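Local coordinates for acyl-[acyl-carrier-protein]--UDP-N-acetylglucosamine O-acyltransferase (Leptospira interrogans, PDB 3HSQ) that probably transfers an acyl chain from acyl-carrier protein to UDP-N-acetylglucosamine, an early step in the biosynthesis of lipid A, at residues Gly48-Lys53 and Lys79-Asp84; Ser102-Gly107 and Ser116-Asp121; Asn128-Gly133 and Val140-Phe145; Ala134-His139 and Ala146-Leu151; Tyr163-Gly168 and Tyr179-Gly184. All coordinates share one frame; numbering follows the deposited sequence.

Interaction 1: Gly48-Lys53 and Lys79-Asp84; sequences GSEIGK and KTVIGD
Glu50, on the face it shares with Val81, meets Lys79 from just before strand 80-82, the two extended side chains set at a slant to each other. Lys79 NZ donates to Glu50 OE2 at 3.0 Å in a salt bridge, arriving well above the carboxylate plane (53° out of it). A water gives a hydrogen bond to the other oxygen, Glu50 OE1, at 2.9 Å and touches NZ only weakly, so both carboxylate oxygens have partners. The opposite face is quieter: Ile51 and Ile82 run side by side in the same direction, with Ile51 CG1 4.2 Å from Ile82 CD1, and both have CG1 beside the backbone N (chi1 -64° and -67°), which makes their branches repeat from strand to strand. At the far end Asp84 and Lys53 also lie alongside one another, yet their charged ends stay apart. What joins them is the backbone: Lys53 N donates to Asp84 OD1 at 3.0 Å in a nearly straight bond. Gly52, which has no side chain, passes close by that carboxylate, its CA 3.5 Å from Asp84 OD1. Between these ends the backbones are locked by regular parallel bonds, among them Glu50 N to Thr80 O and Ile82 N to Glu50 O, both 2.8 Å. The pair belongs to one wall of a left-handed parallel beta-helix. Ser49 and Ile82 face its interior and pack on Ile63 of strand 62-63, while strand 32-33 flanks strand 49-51 and strand 104-106 flanks strand 80-82.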
# COMPACT_ATOMS: atom_id res chain seq x y z
N GLY A 48 -5.48 -17.12 -19.72
CA GLY A 48 -5.05 -18.15 -18.78
C GLY A 48 -5.91 -18.19 -17.54
O GLY A 48 -5.68 -19.00 -16.66
N SER A 49 -6.90 -17.30 -17.45
CA SER A 49 -7.73 -17.22 -16.26
C SER A 49 -8.87 -18.24 -16.35
O SER A 49 -9.60 -18.28 -17.34
CB SER A 49 -8.28 -15.81 -16.04
OG SER A 49 -7.23 -14.87 -15.85
N GLU A 50 -8.99 -19.04 -15.30
CA GLU A 50 -10.03 -20.06 -15.21
C GLU A 50 -10.80 -19.86 -13.91
O GLU A 50 -10.33 -20.22 -12.82
CB GLU A 50 -9.42 -21.47 -15.31
CG GLU A 50 -8.52 -21.67 -16.53
CD GLU A 50 -8.22 -23.13 -16.83
OE1 GLU A 50 -8.08 -23.94 -15.88
OE2 GLU A 50 -8.13 -23.46 -18.04
N ILE A 51 -11.99 -19.30 -14.06
CA ILE A 51 -12.78 -18.76 -12.96
C ILE A 51 -14.06 -19.56 -12.77
O ILE A 51 -14.78 -19.84 -13.72
CB ILE A 51 -13.09 -17.26 -13.21
CG1 ILE A 51 -11.78 -16.45 -13.23
CG2 ILE A 51 -14.06 -16.70 -12.17
CD1 ILE A 51 -11.87 -15.11 -13.95
N GLY A 52 -14.33 -19.93 -11.52
CA GLY A 52 -15.50 -20.71 -11.18
C GLY A 52 -16.79 -19.91 -11.05
O GLY A 52 -17.01 -18.90 -11.73
N LYS A 53 -17.64 -20.38 -10.14
CA LYS A 53 -19.01 -19.92 -10.05
C LYS A 53 -19.19 -18.89 -8.95
O LYS A 53 -18.53 -18.95 -7.92
CB LYS A 53 -19.95 -21.11 -9.79
CG LYS A 53 -19.91 -22.20 -10.86
CD LYS A 53 -20.99 -23.26 -10.62
CE LYS A 53 -20.60 -24.23 -9.50
NZ LYS A 53 -21.53 -25.43 -9.41
N LYS A 79 -1.25 -19.93 -16.07
CA LYS A 79 -2.65 -19.87 -15.66
C LYS A 79 -2.92 -19.28 -14.28
O LYS A 79 -2.04 -19.19 -13.42
CB LYS A 79 -3.30 -21.26 -15.80
CG LYS A 79 -3.34 -21.77 -17.25
CD LYS A 79 -4.44 -22.79 -17.49
CE LYS A 79 -4.36 -23.35 -18.92
NZ LYS A 79 -5.54 -24.22 -19.27
N THR A 80 -4.16 -18.85 -14.11
CA THR A 80 -4.70 -18.40 -12.85
C THR A 80 -5.99 -19.17 -12.65
O THR A 80 -6.93 -19.04 -13.43
CB THR A 80 -5.00 -16.90 -12.90
OG1 THR A 80 -3.81 -16.20 -13.26
CG2 THR A 80 -5.52 -16.39 -11.56
N VAL A 81 -6.01 -19.99 -11.60
CA VAL A 81 -7.15 -20.86 -11.29
C VAL A 81 -7.87 -20.31 -10.08
O VAL A 81 -7.30 -20.20 -8.99
CB VAL A 81 -6.71 -22.33 -11.06
CG1 VAL A 81 -7.92 -23.23 -10.74
CG2 VAL A 81 -5.97 -22.88 -12.30
N ILE A 82 -9.13 -19.95 -10.29
CA ILE A 82 -9.97 -19.40 -9.25
C ILE A 82 -11.23 -20.25 -9.11
O ILE A 82 -11.89 -20.54 -10.11
CB ILE A 82 -10.34 -17.92 -9.55
CG1 ILE A 82 -9.08 -17.04 -9.49
CG2 ILE A 82 -11.43 -17.41 -8.60
CD1 ILE A 82 -9.28 -15.63 -10.01
N GLY A 83 -11.54 -20.66 -7.88
CA GLY A 83 -12.74 -21.45 -7.57
C GLY A 83 -14.02 -20.63 -7.49
O GLY A 83 -14.23 -19.72 -8.30
N ASP A 84 -14.86 -20.94 -6.51
CA ASP A 84 -16.21 -20.37 -6.41
C ASP A 84 -16.35 -19.42 -5.24
O ASP A 84 -15.61 -19.52 -4.27
CB ASP A 84 -17.27 -21.47 -6.25
CG ASP A 84 -17.11 -22.63 -7.22
OD1 ASP A 84 -16.55 -22.45 -8.33
OD2 ASP A 84 -17.59 -23.73 -6.88
O HOH W 1 -5.97 -25.87 -16.29

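Interaction 2: Ser102-Gly107 and Ser116-Asp121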
# COMPACT_ATOMS: atom_id res chain seq x y z
N SER A 102 2.39 -24.84 -13.21
CA SER A 102 2.51 -24.08 -11.97
C SER A 102 1.59 -22.87 -12.00
O SER A 102 2.05 -21.74 -12.17
CB SER A 102 3.97 -23.67 -11.75
OG SER A 102 4.14 -22.97 -10.54
N PRO A 103 0.27 -23.09 -11.86
CA PRO A 103 -0.64 -21.95 -11.89
C PRO A 103 -0.60 -21.19 -10.56
O PRO A 103 -0.05 -21.69 -9.57
CB PRO A 103 -2.01 -22.59 -12.13
CG PRO A 103 -1.89 -23.98 -11.54
CD PRO A 103 -0.44 -24.38 -11.65
N THR A 104 -1.15 -19.97 -10.56
CA THR A 104 -1.56 -19.33 -9.33
C THR A 104 -2.96 -19.88 -9.04
O THR A 104 -3.82 -19.91 -9.94
CB THR A 104 -1.59 -17.80 -9.47
OG1 THR A 104 -0.26 -17.31 -9.66
CG2 THR A 104 -2.19 -17.13 -8.22
N VAL A 105 -3.16 -20.35 -7.81
CA VAL A 105 -4.38 -21.07 -7.44
C VAL A 105 -5.06 -20.44 -6.23
O VAL A 105 -4.43 -20.18 -5.20
CB VAL A 105 -4.13 -22.58 -7.15
CG1 VAL A 105 -5.47 -23.32 -6.88
CG2 VAL A 105 -3.39 -23.25 -8.30
N ILE A 106 -6.37 -20.22 -6.39
CA ILE A 106 -7.25 -19.71 -5.35
C ILE A 106 -8.45 -20.65 -5.31
O ILE A 106 -9.03 -20.96 -6.35
CB ILE A 106 -7.71 -18.26 -5.69
CG1 ILE A 106 -6.51 -17.28 -5.64
CG2 ILE A 106 -8.83 -17.81 -4.77
CD1 ILE A 106 -6.78 -15.92 -6.33
N GLY A 107 -8.80 -21.12 -4.11
CA GLY A 107 -9.97 -21.97 -3.89
C GLY A 107 -11.28 -21.21 -3.77
O GLY A 107 -11.61 -20.39 -4.61
N SER A 116 -5.39 -5.34 -2.70
CA SER A 116 -4.59 -6.46 -2.24
C SER A 116 -3.95 -7.15 -3.45
O SER A 116 -4.41 -6.99 -4.59
CB SER A 116 -5.37 -7.42 -1.32
OG SER A 116 -6.47 -8.03 -1.96
N HIS A 117 -2.88 -7.89 -3.19
CA HIS A 117 -2.07 -8.46 -4.25
C HIS A 117 -1.69 -9.90 -3.95
O HIS A 117 -1.27 -10.22 -2.83
CB HIS A 117 -0.80 -7.61 -4.44
CG HIS A 117 0.25 -8.27 -5.29
ND1 HIS A 117 0.14 -8.36 -6.66
CD2 HIS A 117 1.40 -8.89 -4.96
CE1 HIS A 117 1.20 -9.00 -7.14
NE2 HIS A 117 1.98 -9.33 -6.13
N VAL A 118 -1.86 -10.76 -4.96
CA VAL A 118 -1.43 -12.16 -4.88
C VAL A 118 -0.36 -12.43 -5.95
O VAL A 118 -0.64 -12.37 -7.16
CB VAL A 118 -2.65 -13.14 -4.97
CG1 VAL A 118 -2.20 -14.60 -5.02
CG2 VAL A 118 -3.61 -12.93 -3.77
N GLY A 119 0.86 -12.70 -5.50
CA GLY A 119 2.02 -12.89 -6.38
C GLY A 119 1.96 -14.20 -7.15
O GLY A 119 1.15 -15.09 -6.84
N HIS A 120 2.83 -14.32 -8.16
CA HIS A 120 2.89 -15.50 -9.02
C HIS A 120 3.10 -16.78 -8.24
O HIS A 120 3.94 -16.82 -7.35
CB HIS A 120 3.99 -15.35 -10.09
CG HIS A 120 5.37 -15.21 -9.53
ND1 HIS A 120 6.19 -16.29 -9.28
CD2 HIS A 120 6.08 -14.11 -9.18
CE1 HIS A 120 7.34 -15.87 -8.80
NE2 HIS A 120 7.30 -14.55 -8.72
N ASP A 121 2.34 -17.81 -8.59
CA ASP A 121 2.55 -19.16 -8.02
C ASP A 121 2.12 -19.32 -6.54
O ASP A 121 2.45 -20.31 -5.89
CB ASP A 121 4.01 -19.60 -8.18
CG ASP A 121 4.51 -19.48 -9.61
OD1 ASP A 121 4.08 -20.29 -10.46
OD2 ASP A 121 5.33 -18.58 -9.87
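Ser102 and Asp121 form a short hydrogen bond: Ser102 OG donates to Asp121 OD1 at 2.7 Å, approaching from above the carboxylate plane. The serine hydroxyl lies opposite its own backbone N (chi1 -178°), a torsion that carries it over to the aspartate. The second oxygen is held differently. His120 ND1 gives its hydrogen to Asp121 OD2 along an almost straight line (168°), the acceptor lying in the imidazole plane and being met on the anti side of the carboxylate; Thr98 is a further hydrogen-bond partner of this oxygen. These partners on both oxygens would restrict rotation of the carboxylate. Asp121 also takes part through its backbone, N donating to Thr104 OG1 at 2.9 Å. That hydroxyl passes its own hydrogen to the carbonyl of His95, thereby tying the ends of strands 93-95 and 104-106 to the turn after 117-118 in the next coil. Asp121 stands at that turn with positive phi (72°), where the chain bends between strands 117-118 and 123-124. Below the polar layer the packing is slight: the methyl Thr104 CG2 meets Val118 CG1 at 4.1 Å, the two side chains set aslant. Both groups point into the interior of the left-handed beta-helix and rest on Ile94 of strand 93-95. On the outer side of strand 117-118, His117 stacks on His132 of a neighbouring subunit. Strand 104-106 lies beside strand 80-82 in one wall, while strand 117-118 runs in another next to 93-95 and 135-136, so the contact spans a corner of the prism.

Interaction 3: Asn128-Gly133 and Val140-Phe145; sequences NILTHG and VTLGNF
Asn128 and Phe145 are the nearest pair by CA position, their CA atoms 4.5 Å apart, as the start of segment 128-133 passes the end of segment 140-145 near a corner between two walls. The amide of Asn128 does most of the work across it. Its ND2 donates to Gly143 O at 2.9 Å with an N-H...O angle of 159°; the acceptor lies in the plane of the amide, while the nitrogen sits 30° out of the Gly143 carbonyl plane. The group is turned this way because CG stands beside the backbone N (chi1 -59°), folding the amide in under the neighbouring turn. OD1 uses its acceptor capacity on Ala146 N, and the backbone N of Asn128 is itself bonded to Asn110 OD1. Asn110, Asn128 and Ala146 are spaced by eighteen residues, one full coil of the left-handed parallel beta-helix built by hexapeptide repeats, so two successive side-chain-to-backbone bonds repeat at the same corner. Inward of the amide, Leu142 CD2 lies 4.1 Å from Asn128 CB and 4.0 Å from Leu130 CD2. The two leucines reach the core from different walls at an angle to one another, and Leu136 from the third wall packs against both. Phe145, at positive phi, directs its ring outward to stack on Tyr163, and on the outer surface of strand 129-130 Ile129 packs on Leu70 of a neighbouring subunit.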
# COMPACT_ATOMS: atom_id res chain seq x y z
N ASN A 128 -10.03 -17.69 3.01
CA ASN A 128 -8.97 -16.80 3.48
C ASN A 128 -9.38 -15.35 3.24
O ASN A 128 -10.21 -15.07 2.37
CB ASN A 128 -7.65 -17.11 2.77
CG ASN A 128 -7.18 -18.55 2.98
OD1 ASN A 128 -6.72 -18.91 4.06
ND2 ASN A 128 -7.27 -19.36 1.94
N ILE A 129 -8.79 -14.44 4.02
CA ILE A 129 -9.00 -12.99 3.85
C ILE A 129 -7.64 -12.28 3.77
O ILE A 129 -6.76 -12.52 4.62
CB ILE A 129 -9.81 -12.36 5.05
CG1 ILE A 129 -11.19 -13.02 5.19
CG2 ILE A 129 -9.96 -10.84 4.88
CD1 ILE A 129 -11.82 -12.84 6.55
N LEU A 130 -7.48 -11.44 2.75
CA LEU A 130 -6.39 -10.47 2.71
C LEU A 130 -7.02 -9.10 2.83
O LEU A 130 -7.89 -8.72 2.02
CB LEU A 130 -5.57 -10.54 1.40
CG LEU A 130 -5.06 -11.80 0.67
CD1 LEU A 130 -3.80 -11.44 -0.15
CD2 LEU A 130 -4.81 -13.01 1.53
N THR A 131 -6.61 -8.36 3.86
CA THR A 131 -7.23 -7.07 4.14
C THR A 131 -6.72 -5.99 3.18
O THR A 131 -5.98 -6.29 2.23
CB THR A 131 -7.10 -6.64 5.63
OG1 THR A 131 -5.72 -6.44 5.97
CG2 THR A 131 -7.68 -7.70 6.55
N HIS A 132 -7.12 -4.75 3.42
CA HIS A 132 -6.86 -3.68 2.49
C HIS A 132 -5.37 -3.46 2.27
O HIS A 132 -4.62 -3.29 3.22
CB HIS A 132 -7.54 -2.38 2.93
CG HIS A 132 -7.89 -1.51 1.78
ND1 HIS A 132 -6.99 -0.63 1.22
CD2 HIS A 132 -9.00 -1.44 1.02
CE1 HIS A 132 -7.55 -0.04 0.18
NE2 HIS A 132 -8.78 -0.50 0.05
N GLY A 133 -4.96 -3.48 1.00
CA GLY A 133 -3.54 -3.27 0.65
C GLY A 133 -2.60 -4.42 1.01
O GLY A 133 -1.37 -4.27 0.92
N VAL A 140 3.80 -18.15 -2.12
CA VAL A 140 3.34 -18.25 -0.75
C VAL A 140 2.11 -19.15 -0.73
O VAL A 140 1.26 -19.05 -1.61
CB VAL A 140 3.07 -16.86 -0.09
CG1 VAL A 140 2.47 -17.02 1.32
CG2 VAL A 140 4.35 -16.03 -0.02
N THR A 141 2.03 -20.03 0.26
CA THR A 141 0.91 -20.96 0.38
C THR A 141 0.06 -20.68 1.62
O THR A 141 0.57 -20.65 2.74
CB THR A 141 1.38 -22.44 0.38
OG1 THR A 141 2.23 -22.66 -0.74
CG2 THR A 141 0.17 -23.40 0.28
N LEU A 142 -1.23 -20.46 1.41
CA LEU A 142 -2.19 -20.35 2.50
C LEU A 142 -3.08 -21.58 2.51
O LEU A 142 -3.49 -22.06 1.46
CB LEU A 142 -3.06 -19.11 2.35
CG LEU A 142 -2.55 -17.78 2.93
CD1 LEU A 142 -1.22 -17.36 2.34
CD2 LEU A 142 -3.60 -16.67 2.76
N GLY A 143 -3.37 -22.09 3.70
CA GLY A 143 -4.40 -23.12 3.87
C GLY A 143 -5.80 -22.53 3.77
O GLY A 143 -6.16 -21.90 2.78
N ASN A 144 -6.60 -22.76 4.80
CA ASN A 144 -7.98 -22.30 4.84
C ASN A 144 -8.19 -21.41 6.05
O ASN A 144 -7.55 -21.61 7.09
CB ASN A 144 -8.96 -23.50 4.91
CG ASN A 144 -8.67 -24.56 3.85
OD1 ASN A 144 -8.72 -24.30 2.65
ND2 ASN A 144 -8.37 -25.76 4.31
N PHE A 145 -9.09 -20.44 5.93
CA PHE A 145 -9.44 -19.54 7.03
C PHE A 145 -8.26 -18.77 7.62
O PHE A 145 -8.27 -18.42 8.79
CB PHE A 145 -10.16 -20.30 8.14
CG PHE A 145 -11.52 -20.77 7.76
CD1 PHE A 145 -12.62 -19.94 7.94
CD2 PHE A 145 -11.72 -22.04 7.23
CE1 PHE A 145 -13.89 -20.37 7.58
CE2 PHE A 145 -12.99 -22.48 6.88
CZ PHE A 145 -14.08 -21.65 7.06

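Interaction 4: Ala134-His139 and Ala146-Leu151; sequences AVLAGH and AFISGL
Ala134, Leu136 and Ile148 make the apolar part of this contact, gathered round one methyl group. Ile148 CG2 lies 4.3 Å from Ala134 CB and 4.2 Å from Leu136 CD2. With CG1 of the isoleucine beside the backbone N (chi1 -52°), the CG2 branch is the one presented to the alanine and the leucine. Leu136 reaches the same spot with the end of its chain, by its CD2 methyl. The second kind of contact is between carbon and backbone. Ala134 CB sits against two successive carbonyls, 3.8 Å from both Ile148 O and Ser149 O, and the nearest CA atoms are Ala134 CA and Gly150 CA, 4.1 Å apart. No direct hydrogen bond joins the segments. Polar linkage comes through a single water, which accepts from Val135 N at 2.9 Å and donates to Ser149 O at 3.3 Å, bridging the seam between the backbones. The contact closes a corner of the left-handed beta-helix between the wall that holds strand 135-136 and the wall that holds strand 147-148. In its interior Ile148 packs on Leu130 and Leu142; outside, Val135 touches His132 of a neighbouring subunit, and Leu151 meets its counterparts in both other subunits. Strand 117-118 lies next to 135-136, and strands 129-130 and 165-166 flank 147-148.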
# COMPACT_ATOMS: atom_id res chain seq x y z
N ALA A 134 -3.16 -5.56 1.42
CA ALA A 134 -2.35 -6.74 1.75
C ALA A 134 -1.63 -7.28 0.51
O ALA A 134 -2.20 -7.35 -0.58
CB ALA A 134 -3.18 -7.84 2.43
N VAL A 135 -0.37 -7.64 0.70
CA VAL A 135 0.49 -8.15 -0.37
C VAL A 135 1.00 -9.53 0.01
O VAL A 135 1.56 -9.73 1.09
CB VAL A 135 1.70 -7.19 -0.63
CG1 VAL A 135 2.79 -7.85 -1.51
CG2 VAL A 135 1.22 -5.91 -1.27
N LEU A 136 0.76 -10.50 -0.87
CA LEU A 136 1.42 -11.80 -0.77
C LEU A 136 2.42 -11.91 -1.89
O LEU A 136 2.04 -11.85 -3.07
CB LEU A 136 0.42 -12.96 -0.86
CG LEU A 136 -0.45 -13.37 0.32
CD1 LEU A 136 -1.12 -14.67 -0.08
CD2 LEU A 136 0.37 -13.54 1.61
N ALA A 137 3.69 -12.06 -1.52
CA ALA A 137 4.77 -12.34 -2.46
C ALA A 137 4.53 -13.66 -3.22
O ALA A 137 3.73 -14.50 -2.79
CB ALA A 137 6.10 -12.39 -1.72
N GLY A 138 5.24 -13.84 -4.33
CA GLY A 138 5.19 -15.10 -5.09
C GLY A 138 5.54 -16.32 -4.26
O GLY A 138 6.29 -16.22 -3.28
N HIS A 139 4.98 -17.47 -4.65
CA HIS A 139 5.25 -18.77 -4.00
C HIS A 139 4.86 -18.85 -2.52
O HIS A 139 5.51 -19.54 -1.75
CB HIS A 139 6.72 -19.19 -4.13
CG HIS A 139 7.19 -19.31 -5.55
ND1 HIS A 139 6.94 -20.42 -6.32
CD2 HIS A 139 7.93 -18.47 -6.31
CE1 HIS A 139 7.48 -20.24 -7.52
NE2 HIS A 139 8.08 -19.07 -7.54
N ALA A 146 -7.24 -18.53 6.80
CA ALA A 146 -6.10 -17.72 7.22
C ALA A 146 -6.44 -16.24 7.05
O ALA A 146 -7.31 -15.89 6.25
CB ALA A 146 -4.85 -18.10 6.42
N PHE A 147 -5.78 -15.38 7.82
CA PHE A 147 -6.06 -13.94 7.82
C PHE A 147 -4.76 -13.17 7.63
O PHE A 147 -3.85 -13.24 8.47
CB PHE A 147 -6.76 -13.55 9.13
CG PHE A 147 -7.29 -12.13 9.17
CD1 PHE A 147 -8.63 -11.86 8.92
CD2 PHE A 147 -6.46 -11.06 9.52
CE1 PHE A 147 -9.14 -10.55 8.98
CE2 PHE A 147 -6.95 -9.75 9.59
CZ PHE A 147 -8.30 -9.50 9.32
N ILE A 148 -4.66 -12.45 6.51
CA ILE A 148 -3.46 -11.67 6.20
C ILE A 148 -3.76 -10.17 6.30
O ILE A 148 -4.54 -9.62 5.52
CB ILE A 148 -2.85 -12.02 4.81
CG1 ILE A 148 -2.63 -13.54 4.67
CG2 ILE A 148 -1.55 -11.23 4.55
CD1 ILE A 148 -1.57 -14.15 5.58
N SER A 149 -3.13 -9.52 7.26
CA SER A 149 -3.31 -8.08 7.46
C SER A 149 -2.50 -7.28 6.45
O SER A 149 -1.56 -7.81 5.83
CB SER A 149 -2.92 -7.69 8.89
OG SER A 149 -3.67 -8.43 9.85
N GLY A 150 -2.88 -6.02 6.27
CA GLY A 150 -2.08 -5.07 5.50
C GLY A 150 -0.76 -4.83 6.20
O GLY A 150 -0.61 -5.18 7.37
N LEU A 151 0.21 -4.25 5.48
CA LEU A 151 1.55 -3.98 6.02
C LEU A 151 2.28 -5.26 6.49
O LEU A 151 3.02 -5.25 7.47
CB LEU A 151 1.53 -2.88 7.12
CG LEU A 151 0.62 -1.66 6.89
CD1 LEU A 151 0.52 -0.78 8.11
CD2 LEU A 151 1.03 -0.83 5.64
O HOH W 2 0.53 -7.16 3.38

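Interaction 5: Tyr163-Gly168 and Tyr179-Gly184; sequences YSMVAG and YSTVDG
Tyr163 lies beside Tyr179, the tyrosine one coil further on, at a slant, and its contacts can be followed outward from the backbone. CB rests 3.8 Å from Tyr179 CD1. Beyond it the ring starts with CG set beside the backbone N (chi1 -58°), and its CD1 carbon comes to 3.7 Å from Tyr179 CE1. The two ring planes are only 19° from parallel, but the rings are slid so far apart, with centroids separated by 6.0 Å, that they hardly overlap. Further out the ring meets Phe202 edge-to-face, and the terminal OH packs near Phe145 CD2. Beside the tyrosines begins a short parallel ladder: Met165 N donates to Ser180 O, Val182 N to Met165 O at 2.8 Å, and Ala167 N to Val182 O at 3.0 Å; the bonds from Val182 and Ala167 are nearly straight, that from Met165 somewhat bent. On one face of it Met165 and Thr181 run alongside in the same direction, Met165 CB 4.0 Å from Thr181 OG1. At the far end Ala167 CB lies 3.6 Å from Asp183 OD1, close to the subunit boundary, where Lys171 of a neighbouring subunit bonds to Gly168 O and makes a long, weak ion pair with Asp183. The pair finishes the parallel run of this wall of the beta-helix: strand 147-148 lies beyond 165-166, antiparallel strand 188-190 lies beyond 180-183, and Tyr179 is packed by helices 204-218 and 239-250 of the C-terminal region.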
# COMPACT_ATOMS: atom_id res chain seq x y z
N TYR A 163 -6.54 -21.36 9.84
CA TYR A 163 -7.03 -20.50 10.93
C TYR A 163 -5.96 -19.63 11.59
O TYR A 163 -6.10 -19.20 12.73
CB TYR A 163 -7.82 -21.32 11.98
CG TYR A 163 -9.00 -22.08 11.41
CD1 TYR A 163 -8.84 -23.36 10.88
CD2 TYR A 163 -10.28 -21.52 11.40
CE1 TYR A 163 -9.92 -24.07 10.35
CE2 TYR A 163 -11.37 -22.21 10.87
CZ TYR A 163 -11.18 -23.50 10.35
OH TYR A 163 -12.23 -24.21 9.82
N SER A 164 -4.88 -19.35 10.87
CA SER A 164 -3.84 -18.51 11.43
C SER A 164 -4.01 -17.05 11.02
O SER A 164 -4.72 -16.73 10.06
CB SER A 164 -2.44 -19.03 11.11
OG SER A 164 -2.13 -18.83 9.74
N MET A 165 -3.36 -16.16 11.78
CA MET A 165 -3.45 -14.73 11.55
C MET A 165 -2.06 -14.09 11.55
O MET A 165 -1.23 -14.37 12.43
CB MET A 165 -4.36 -14.07 12.59
CG MET A 165 -4.54 -12.57 12.39
SD MET A 165 -6.06 -11.97 13.12
CE MET A 165 -5.53 -11.67 14.81
N VAL A 166 -1.81 -13.26 10.55
CA VAL A 166 -0.62 -12.41 10.56
C VAL A 166 -1.07 -10.96 10.74
O VAL A 166 -1.75 -10.41 9.90
CB VAL A 166 0.22 -12.55 9.28
CG1 VAL A 166 1.51 -11.75 9.45
CG2 VAL A 166 0.52 -14.02 8.99
N ALA A 167 -0.70 -10.38 11.88
CA ALA A 167 -1.06 -9.02 12.24
C ALA A 167 -0.22 -7.99 11.45
O ALA A 167 0.84 -8.33 10.94
CB ALA A 167 -0.92 -8.81 13.75
N GLY A 168 -0.72 -6.76 11.37
CA GLY A 168 -0.08 -5.68 10.60
C GLY A 168 1.29 -5.29 11.10
O GLY A 168 1.58 -5.42 12.29
N TYR A 179 -3.78 -22.29 13.57
CA TYR A 179 -4.51 -21.82 14.76
C TYR A 179 -3.78 -20.75 15.56
O TYR A 179 -4.13 -20.49 16.71
CB TYR A 179 -4.90 -23.00 15.68
CG TYR A 179 -5.39 -24.21 14.92
CD1 TYR A 179 -6.58 -24.17 14.21
CD2 TYR A 179 -4.64 -25.39 14.90
CE1 TYR A 179 -7.02 -25.29 13.49
CE2 TYR A 179 -5.08 -26.51 14.19
CZ TYR A 179 -6.28 -26.45 13.49
OH TYR A 179 -6.71 -27.54 12.78
N SER A 180 -2.77 -20.11 14.95
CA SER A 180 -1.86 -19.22 15.66
C SER A 180 -1.90 -17.79 15.13
O SER A 180 -2.39 -17.52 14.05
CB SER A 180 -0.43 -19.76 15.61
OG SER A 180 -0.33 -21.05 16.21
N THR A 181 -1.37 -16.86 15.93
CA THR A 181 -1.27 -15.46 15.57
C THR A 181 0.19 -15.08 15.60
O THR A 181 0.89 -15.32 16.59
CB THR A 181 -2.08 -14.55 16.54
OG1 THR A 181 -3.49 -14.83 16.43
CG2 THR A 181 -1.83 -13.08 16.25
N VAL A 182 0.65 -14.48 14.51
CA VAL A 182 2.03 -14.06 14.37
C VAL A 182 2.08 -12.54 14.26
O VAL A 182 1.22 -11.93 13.62
CB VAL A 182 2.70 -14.74 13.14
CG1 VAL A 182 3.90 -13.97 12.67
CG2 VAL A 182 3.09 -16.19 13.47
N ASP A 183 3.07 -11.94 14.91
CA ASP A 183 3.16 -10.49 14.98
C ASP A 183 4.61 -10.02 15.07
O ASP A 183 5.49 -10.77 15.48
CB ASP A 183 2.35 -9.99 16.18
CG ASP A 183 2.11 -8.49 16.13
OD1 ASP A 183 2.29 -7.87 15.06
OD2 ASP A 183 1.71 -7.94 17.17
N GLY A 184 4.83 -8.77 14.67
CA GLY A 184 6.12 -8.11 14.87
C GLY A 184 7.16 -8.29 13.79
O GLY A 184 6.98 -9.06 12.85
O HOH W 3 3.68 -5.77 14.62

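In the fold
Interactions 1 and 5 each join neighbouring strands of one wall, through parallel backbone ladders, and lie on opposite sides of the chain's centre, about 28 Å apart between centres. Interactions 2, 3 and 4 instead span corners between walls and rely on side chains: a carboxylate and hydroxyls in 2, an asparagine amide in 3, and methyl groups with one water in 4. Interaction 4 is the buried one; the others are partly buried, and the salt bridge of interaction 1 lies on a partly exposed face. Interactions 1 and 2 share a wall through adjacent strands 80-82 and 104-106. Interactions 3 and 4 interleave along the chain, and strand 165-166 of interaction 5 adjoins strand 147-148 of interaction 4.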